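Fatty acid metabolism regulator protein (Bacillus subtilis, PDB 1VI0) represses genes of fatty acid transport and beta-oxidation as a TetR-family homodimer, and is kept from binding DNA by long-chain fatty acyl-CoA. Local coordinates at residues Ala103-Gln107 against Leu108-Gln112; Leu115-Arg118 against Gln119-Glu123. All coordinates share one frame; numbering follows the deposited sequence.

How the contacts relate
Contact 1 and contact 2 follow each other in series along the chain, neither nesting nor crossing. Contact 1 (Ala103-Gln107 against Leu108-Gln112) comes first, where helix 100-109 gives way to a turn; contact 2 (Leu115-Arg118 against Gln119-Glu123) then makes up the first turns of helix 115-141. Each joins residues three to five apart, so neither closes a long loop. Their centres lie about 13 Å apart, and they meet where Arg118 NH2 approaches Gln112 O at 2.7 Å, a probable hydrogen bond, and where Ile121 CD1 packs on Leu110 O. Together they tie the two consecutive helices to the same dodecyl-CoA and to the second subunit.

Contact 1 (Ala103-Gln107 against Leu108-Gln112); sequences AIVTQ and LELRQ. With DCC (dodecyl-coa), chain C.
Arg111 reaches back one and a half helical turns and holds Thr106 O side-on with two nitrogens, NE and NH2, each 3.0 Å from that oxygen. The carbonyl lies at the guanidinium edge, in its plane. NE meets it in the carbonyl plane, whereas NH2 comes in from 42° above that plane. A bend at chi2 (-99°) turns the arginine chain back over Gln107 O. Gln107 runs alongside, its amide steeply inclined to the guanidinium, and both side chains converge on Asp163, Arg111 by a salt bridge and Gln107 by a hydrogen bond through NE2. The thioester carbonyl of dodecyl-CoA lies over the other face of the guanidinium, its oxygen OA1 3.0 Å from Arg111 CD. Cut back to an alanine, this position is likely to leave Asp163 without its cationic mate and Thr106 O without the two side-chain donors, and to uncover one flank of the thioester. The backbone beneath is a helix end widened into a pi-type turn: Ile104 O accepts from both Leu108 N and Glu109 N, and Leu110 N reaches Val105 O at 2.8 Å; Arg111 then centres an inverse gamma turn in this wall of the TetR-family ligand pocket. Val105 and Leu110 are buried between helices 9-24 and 52-75, with Val105 CG1 4.1 Å from Leu110 CD1. Leu108 and Glu109 are buried against the second subunit, Leu108 on its Arg118, while Glu109 takes Ser113 OG of that subunit on OE2 and Tyr26 N of its own chain on OE1. By contrast Ile104 is partly exposed, its CG2 reaching Leu108 CD2 at 4.3 Å.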
loop_
_atom_site.group_PDB
_atom_site.type_symbol
_atom_site.label_atom_id
_atom_site.label_comp_id
_atom_site.label_asym_id
_atom_site.label_seq_id
_atom_site.Cartn_x
_atom_site.Cartn_y
_atom_site.Cartn_z
ATOM N N ALA A 103 4.891 -3.071 -13.290
ATOM C CA ALA A 103 4.896 -3.322 -11.853
ATOM C C ALA A 103 5.560 -2.216 -11.059
ATOM O O ALA A 103 5.103 -1.866 -9.966
ATOM C CB ALA A 103 5.597 -4.656 -11.567
ATOM N N ILE A 104 6.620 -1.597 -11.584
ATOM C CA ILE A 104 7.303 -0.483 -10.903
ATOM C C ILE A 104 6.328 0.718 -10.916
ATOM O O ILE A 104 6.120 1.382 -9.909
ATOM C CB ILE A 104 8.623 -0.118 -11.562
ATOM C CG1 ILE A 104 9.720 -1.142 -11.191
ATOM C CG2 ILE A 104 9.090 1.285 -11.052
ATOM C CD1 ILE A 104 10.975 -1.036 -12.037
ATOM N N VAL A 105 5.636 0.857 -12.036
ATOM C CA VAL A 105 4.642 1.948 -12.151
ATOM C C VAL A 105 3.518 1.760 -11.148
ATOM O O VAL A 105 3.272 2.657 -10.328
ATOM C CB VAL A 105 4.160 2.135 -13.568
ATOM C CG1 VAL A 105 2.910 3.069 -13.623
ATOM C CG2 VAL A 105 5.225 2.697 -14.514
ATOM N N THR A 106 2.906 0.563 -11.054
ATOM C CA THR A 106 1.792 0.300 -10.188
ATOM C C THR A 106 2.168 0.318 -8.719
ATOM O O THR A 106 1.381 0.825 -7.920
ATOM C CB THR A 106 1.006 -0.974 -10.532
ATOM O OG1 THR A 106 1.894 -2.100 -10.332
ATOM C CG2 THR A 106 0.522 -0.985 -11.989
ATOM N N GLN A 107 3.340 -0.220 -8.325
ATOM C CA GLN A 107 3.711 -0.317 -6.947
ATOM C C GLN A 107 4.426 0.891 -6.366
ATOM O O GLN A 107 4.410 1.097 -5.135
ATOM C CB GLN A 107 4.558 -1.573 -6.702
ATOM C CG GLN A 107 3.842 -2.837 -7.145
ATOM C CD GLN A 107 2.396 -2.955 -6.745
ATOM O OE1 GLN A 107 1.519 -2.837 -7.593
ATOM N NE2 GLN A 107 2.070 -3.225 -5.495
ATOM N N LEU A 108 5.020 1.678 -7.263
ATOM C CA LEU A 108 5.769 2.839 -6.841
ATOM C C LEU A 108 5.290 4.129 -7.484
ATOM O O LEU A 108 4.823 5.019 -6.736
ATOM C CB LEU A 108 7.265 2.664 -7.168
ATOM C CG LEU A 108 8.225 2.194 -6.096
ATOM C CD1 LEU A 108 7.601 1.561 -4.889
ATOM C CD2 LEU A 108 9.288 1.242 -6.715
ATOM N N GLU A 109 5.345 4.234 -8.804
ATOM C CA GLU A 109 5.066 5.515 -9.469
ATOM C C GLU A 109 3.673 6.045 -9.426
ATOM O O GLU A 109 3.453 7.272 -9.455
ATOM C CB GLU A 109 5.648 5.478 -10.893
ATOM C CG GLU A 109 7.147 5.126 -10.883
ATOM C CD GLU A 109 7.995 6.099 -10.112
ATOM O OE1 GLU A 109 7.590 7.293 -9.905
ATOM O OE2 GLU A 109 9.080 5.703 -9.668
ATOM N N LEU A 110 2.629 5.244 -9.398
ATOM C CA LEU A 110 1.267 5.699 -9.292
ATOM C C LEU A 110 0.909 6.109 -7.880
ATOM O O LEU A 110 -0.195 6.664 -7.680
ATOM C CB LEU A 110 0.319 4.583 -9.763
ATOM C CG LEU A 110 -0.101 4.617 -11.218
ATOM C CD1 LEU A 110 -0.704 3.282 -11.665
ATOM C CD2 LEU A 110 -1.033 5.763 -11.520
ATOM N N ARG A 111 1.744 5.916 -6.880
ATOM C CA ARG A 111 1.459 6.169 -5.481
ATOM C C ARG A 111 1.783 7.620 -5.084
ATOM O O ARG A 111 2.592 7.846 -4.171
ATOM C CB ARG A 111 2.258 5.206 -4.587
ATOM C CG ARG A 111 2.249 3.750 -5.057
ATOM C CD ARG A 111 1.261 2.856 -4.353
ATOM N NE ARG A 111 0.952 1.648 -5.119
ATOM C CZ ARG A 111 0.499 0.498 -4.667
ATOM N NH1 ARG A 111 0.277 0.317 -3.368
ATOM N NH2 ARG A 111 0.232 -0.496 -5.509
ATOM N N GLN A 112 1.250 8.533 -5.872
ATOM C CA GLN A 112 1.502 9.968 -5.680
ATOM C C GLN A 112 0.797 10.387 -4.390
ATOM O O GLN A 112 -0.289 9.871 -4.108
ATOM C CB GLN A 112 1.023 10.731 -6.903
ATOM C CG GLN A 112 1.788 10.363 -8.187
ATOM C CD GLN A 112 3.270 10.687 -8.070
ATOM O OE1 GLN A 112 3.661 11.760 -7.586
ATOM N NE2 GLN A 112 4.130 9.760 -8.474
HETATM C C2 DCC C . -16.216 1.840 7.595
HETATM C C4 DCC C . -15.646 2.657 5.582
HETATM C C5 DCC C . -14.706 1.677 5.359
HETATM C C6 DCC C . -14.540 0.759 6.419
HETATM C C8 DCC C . -14.705 2.898 3.632
HETATM C C10 DCC C . -3.995 -3.194 -12.305
HETATM C C11 DCC C . -3.122 -3.155 -13.571
HETATM C C12 DCC C . -3.140 -1.808 -14.288
HETATM N N9 DCC C . -15.632 3.459 4.478
HETATM N N7 DCC C . -14.099 1.850 4.132
HETATM N N3 DCC C . -16.445 2.780 6.664
HETATM N N1 DCC C . -15.337 0.818 7.507
HETATM N N6 DCC C . -13.628 -0.211 6.343
HETATM C "C1'" DCC C . -16.597 4.588 4.217
HETATM C "C2'" DCC C . -15.963 5.802 3.504
HETATM O "O2'" DCC C . -15.632 6.753 4.551
HETATM C "C3'" DCC C . -17.197 6.372 2.729
HETATM O "O3'" DCC C . -18.120 6.954 3.716
HETATM C "C4'" DCC C . -17.840 5.011 2.244
HETATM O "O4'" DCC C . -17.497 4.045 3.238
HETATM C "C5'" DCC C . -17.388 4.666 0.844
HETATM O "O5'" DCC C . -15.941 4.710 0.675
HETATM P P1 DCC C . -15.115 3.554 -0.043
HETATM O O11 DCC C . -13.721 3.944 -0.071
HETATM O O12 DCC C . -15.508 2.195 0.619
HETATM O O6 DCC C . -15.735 3.444 -1.462
HETATM P P2 DCC C . -15.416 4.599 -2.395
HETATM O O21 DCC C . -15.798 4.104 -3.770
HETATM O O22 DCC C . -16.003 5.835 -1.863
HETATM O O7 DCC C . -13.811 4.829 -2.465
HETATM C CPA DCC C . -13.034 3.959 -3.404
HETATM C CPB DCC C . -11.523 4.324 -3.316
HETATM C CP8 DCC C . -11.109 4.469 -1.839
HETATM C CP7 DCC C . -11.359 5.678 -3.997
HETATM C CP9 DCC C . -10.658 3.393 -4.085
HETATM O OP3 DCC C . -11.497 3.370 -1.084
HETATM C CP6 DCC C . -9.629 4.736 -1.656
HETATM O OP2 DCC C . -9.136 5.770 -2.086
HETATM N NP2 DCC C . -8.999 3.798 -1.004
HETATM C CP5 DCC C . -7.499 3.890 -0.770
HETATM C CP4 DCC C . -6.877 2.977 -1.897
HETATM C CP3 DCC C . -5.348 3.154 -1.934
HETATM O OP1 DCC C . -4.864 4.266 -2.142
HETATM N NP1 DCC C . -4.656 2.090 -1.691
HETATM C CP2 DCC C . -3.180 2.010 -1.640
HETATM C CP1 DCC C . -2.845 1.135 -2.811
HETATM S S DCC C . -3.613 1.529 -4.399
HETATM P P3 DCC C . -18.954 8.324 3.611
HETATM O O31 DCC C . -18.105 9.326 2.968
HETATM O O32 DCC C . -20.176 8.083 2.828
HETATM O O33 DCC C . -19.257 8.615 5.056
HETATM C CA1 DCC C . -2.473 2.792 -5.018
HETATM C CA2 DCC C . -2.574 2.988 -6.564
HETATM O OA1 DCC C . -1.678 3.359 -4.303
HETATM C CA3 DCC C . -1.797 1.913 -7.346
HETATM C CA4 DCC C . -2.522 1.071 -8.329
HETATM C CA5 DCC C . -2.804 -0.342 -7.869
HETATM C CA6 DCC C . -2.706 -1.392 -8.961
HETATM C CA7 DCC C . -4.018 -2.000 -9.402
HETATM C CA8 DCC C . -4.042 -3.433 -9.798
HETATM C CA9 DCC C . -3.293 -3.804 -11.081
#

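Contact 2 (Leu115-Arg118 against Gln119-Glu123); sequences LELR and QKINE. With DCC (dodecyl-coa), chain C.
With its CG anti to the backbone N (chi1 -175°) and its chain bent at chi2 (47°), Arg118 swings toward Asn122, one turn further along helix 115-141. Arg118 NE donates to Asn122 OD1 at 3.0 Å; the oxygen sits at the guanidinium edge, near its plane, but the N-H points only loosely at it (135°). Asn122 ND2 donates to OP1 of dodecyl-CoA at 2.7 Å and to OP2 at 3.0 Å. Together with these two bonds, the one from NE probably fixes the amide's rotation, with OD1 toward Arg118 and ND2 toward the ligand. Arg118 NH1 also donates to OP1, so that one pantetheine carbonyl takes two donors, while Arg118 NH2 is held by Gln112 O. On another side of the helix Lys120 NZ forms a salt bridge with Glu116, meeting both oxygens on their syn sides from out of the carboxylate plane, 2.6 Å from OE2. NZ also pairs with Glu53 of helix 52-75, between two carboxylates that come close together. Leu117 CG packs 3.8 Å from Ile121 CD1, facing Ile57 and Phe60 of that helix. Neutral and cationic donors thus meet the pantetheine amides, consistent with Arg118 both contacting the ligand and helping to orient Asn122.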
loop_
_atom_site.group_PDB
_atom_site.type_symbol
_atom_site.label_atom_id
_atom_site.label_comp_id
_atom_site.label_asym_id
_atom_site.label_seq_id
_atom_site.Cartn_x
_atom_site.Cartn_y
_atom_site.Cartn_z
ATOM N N LEU A 115 -2.726 15.020 -2.918
ATOM C CA LEU A 115 -4.090 14.471 -2.834
ATOM C C LEU A 115 -4.963 14.744 -4.000
ATOM O O LEU A 115 -5.725 13.832 -4.443
ATOM C CB LEU A 115 -4.722 14.834 -1.495
ATOM C CG LEU A 115 -4.288 14.010 -0.275
ATOM C CD1 LEU A 115 -5.336 14.158 0.850
ATOM C CD2 LEU A 115 -4.161 12.531 -0.632
ATOM N N GLU A 116 -4.932 15.906 -4.660
ATOM C CA GLU A 116 -5.843 16.031 -5.824
ATOM C C GLU A 116 -5.580 14.896 -6.797
ATOM O O GLU A 116 -6.488 14.158 -7.180
ATOM C CB GLU A 116 -5.779 17.384 -6.473
ATOM C CG GLU A 116 -4.575 17.657 -7.347
ATOM C CD GLU A 116 -4.882 17.577 -8.825
ATOM O OE1 GLU A 116 -4.246 16.782 -9.550
ATOM O OE2 GLU A 116 -5.786 18.331 -9.284
ATOM N N LEU A 117 -4.310 14.693 -7.163
ATOM C CA LEU A 117 -3.945 13.666 -8.121
ATOM C C LEU A 117 -4.246 12.251 -7.629
ATOM O O LEU A 117 -4.780 11.423 -8.377
ATOM C CB LEU A 117 -2.458 13.777 -8.450
ATOM C CG LEU A 117 -1.872 12.744 -9.405
ATOM C CD1 LEU A 117 -2.698 12.642 -10.681
ATOM C CD2 LEU A 117 -0.427 13.068 -9.733
ATOM N N ARG A 118 -3.950 11.983 -6.366
ATOM C CA ARG A 118 -4.166 10.635 -5.829
ATOM C C ARG A 118 -5.625 10.210 -5.843
ATOM O O ARG A 118 -5.960 9.008 -6.016
ATOM C CB ARG A 118 -3.572 10.506 -4.466
ATOM C CG ARG A 118 -3.636 9.135 -3.857
ATOM C CD ARG A 118 -3.162 8.054 -4.896
ATOM N NE ARG A 118 -3.055 6.836 -4.073
ATOM C CZ ARG A 118 -2.074 6.623 -3.213
ATOM N NH1 ARG A 118 -2.109 5.531 -2.428
ATOM N NH2 ARG A 118 -1.064 7.449 -3.141
ATOM N N GLN A 119 -6.521 11.169 -5.635
ATOM C CA GLN A 119 -7.965 10.864 -5.715
ATOM C C GLN A 119 -8.361 10.434 -7.121
ATOM O O GLN A 119 -9.216 9.575 -7.331
ATOM C CB GLN A 119 -8.769 12.151 -5.447
ATOM C CG GLN A 119 -9.057 12.410 -3.981
ATOM C CD GLN A 119 -10.011 13.615 -3.886
ATOM O OE1 GLN A 119 -9.726 14.636 -4.524
ATOM N NE2 GLN A 119 -11.079 13.430 -3.137
ATOM N N LYS A 120 -7.754 11.097 -8.113
ATOM C CA LYS A 120 -8.049 10.801 -9.509
ATOM C C LYS A 120 -7.627 9.368 -9.827
ATOM O O LYS A 120 -8.410 8.590 -10.327
ATOM C CB LYS A 120 -7.350 11.790 -10.438
ATOM C CG LYS A 120 -7.657 13.246 -10.027
ATOM C CD LYS A 120 -7.014 14.230 -11.006
ATOM C CE LYS A 120 -7.268 15.655 -10.498
ATOM N NZ LYS A 120 -6.374 16.644 -11.179
ATOM N N ILE A 121 -6.415 9.023 -9.363
ATOM C CA ILE A 121 -5.909 7.661 -9.569
ATOM C C ILE A 121 -6.789 6.661 -8.880
ATOM O O ILE A 121 -7.301 5.686 -9.456
ATOM C CB ILE A 121 -4.459 7.565 -8.986
ATOM C CG1 ILE A 121 -3.507 8.419 -9.827
ATOM C CG2 ILE A 121 -4.032 6.094 -8.971
ATOM C CD1 ILE A 121 -2.302 8.951 -9.050
ATOM N N ASN A 122 -7.133 6.947 -7.602
ATOM C CA ASN A 122 -7.908 6.026 -6.814
ATOM C C ASN A 122 -9.301 5.750 -7.317
ATOM O O ASN A 122 -9.849 4.668 -7.105
ATOM C CB ASN A 122 -7.880 6.356 -5.335
ATOM C CG ASN A 122 -6.501 6.040 -4.765
ATOM O OD1 ASN A 122 -5.501 5.846 -5.481
ATOM N ND2 ASN A 122 -6.427 6.006 -3.464
ATOM N N GLU A 123 -9.914 6.708 -8.023
ATOM C CA GLU A 123 -11.232 6.506 -8.615
ATOM C C GLU A 123 -11.180 5.401 -9.669
ATOM O O GLU A 123 -12.111 4.612 -9.793
ATOM C CB GLU A 123 -11.738 7.839 -9.158
ATOM C CG GLU A 123 -13.024 7.931 -9.853
ATOM C CD GLU A 123 -14.265 7.596 -9.069
ATOM O OE1 GLU A 123 -15.126 6.834 -9.604
ATOM O OE2 GLU A 123 -14.388 8.054 -7.919
HETATM C C2 DCC C . -16.216 1.840 7.595
HETATM C C4 DCC C . -15.646 2.657 5.582
HETATM C C5 DCC C . -14.706 1.677 5.359
HETATM C C6 DCC C . -14.540 0.759 6.419
HETATM C C8 DCC C . -14.705 2.898 3.632
HETATM C C10 DCC C . -3.995 -3.194 -12.305
HETATM C C11 DCC C . -3.122 -3.155 -13.571
HETATM C C12 DCC C . -3.140 -1.808 -14.288
HETATM N N9 DCC C . -15.632 3.459 4.478
HETATM N N7 DCC C . -14.099 1.850 4.132
HETATM N N3 DCC C . -16.445 2.780 6.664
HETATM N N1 DCC C . -15.337 0.818 7.507
HETATM N N6 DCC C . -13.628 -0.211 6.343
HETATM C "C1'" DCC C . -16.597 4.588 4.217
HETATM C "C2'" DCC C . -15.963 5.802 3.504
HETATM O "O2'" DCC C . -15.632 6.753 4.551
HETATM C "C3'" DCC C . -17.197 6.372 2.729
HETATM O "O3'" DCC C . -18.120 6.954 3.716
HETATM C "C4'" DCC C . -17.840 5.011 2.244
HETATM O "O4'" DCC C . -17.497 4.045 3.238
HETATM C "C5'" DCC C . -17.388 4.666 0.844
HETATM O "O5'" DCC C . -15.941 4.710 0.675
HETATM P P1 DCC C . -15.115 3.554 -0.043
HETATM O O11 DCC C . -13.721 3.944 -0.071
HETATM O O12 DCC C . -15.508 2.195 0.619
HETATM O O6 DCC C . -15.735 3.444 -1.462
HETATM P P2 DCC C . -15.416 4.599 -2.395
HETATM O O21 DCC C . -15.798 4.104 -3.770
HETATM O O22 DCC C . -16.003 5.835 -1.863
HETATM O O7 DCC C . -13.811 4.829 -2.465
HETATM C CPA DCC C . -13.034 3.959 -3.404
HETATM C CPB DCC C . -11.523 4.324 -3.316
HETATM C CP8 DCC C . -11.109 4.469 -1.839
HETATM C CP7 DCC C . -11.359 5.678 -3.997
HETATM C CP9 DCC C . -10.658 3.393 -4.085
HETATM O OP3 DCC C . -11.497 3.370 -1.084
HETATM C CP6 DCC C . -9.629 4.736 -1.656
HETATM O OP2 DCC C . -9.136 5.770 -2.086
HETATM N NP2 DCC C . -8.999 3.798 -1.004
HETATM C CP5 DCC C . -7.499 3.890 -0.770
HETATM C CP4 DCC C . -6.877 2.977 -1.897
HETATM C CP3 DCC C . -5.348 3.154 -1.934
HETATM O OP1 DCC C . -4.864 4.266 -2.142
HETATM N NP1 DCC C . -4.656 2.090 -1.691
HETATM C CP2 DCC C . -3.180 2.010 -1.640
HETATM C CP1 DCC C . -2.845 1.135 -2.811
HETATM S S DCC C . -3.613 1.529 -4.399
HETATM P P3 DCC C . -18.954 8.324 3.611
HETATM O O31 DCC C . -18.105 9.326 2.968
HETATM O O32 DCC C . -20.176 8.083 2.828
HETATM O O33 DCC C . -19.257 8.615 5.056
HETATM C CA1 DCC C . -2.473 2.792 -5.018
HETATM C CA2 DCC C . -2.574 2.988 -6.564
HETATM O OA1 DCC C . -1.678 3.359 -4.303
HETATM C CA3 DCC C . -1.797 1.913 -7.346
HETATM C CA4 DCC C . -2.522 1.071 -8.329
HETATM C CA5 DCC C . -2.804 -0.342 -7.869
HETATM C CA6 DCC C . -2.706 -1.392 -8.961
HETATM C CA7 DCC C . -4.018 -2.000 -9.402
HETATM C CA8 DCC C . -4.042 -3.433 -9.798
HETATM C CA9 DCC C . -3.293 -3.804 -11.081
#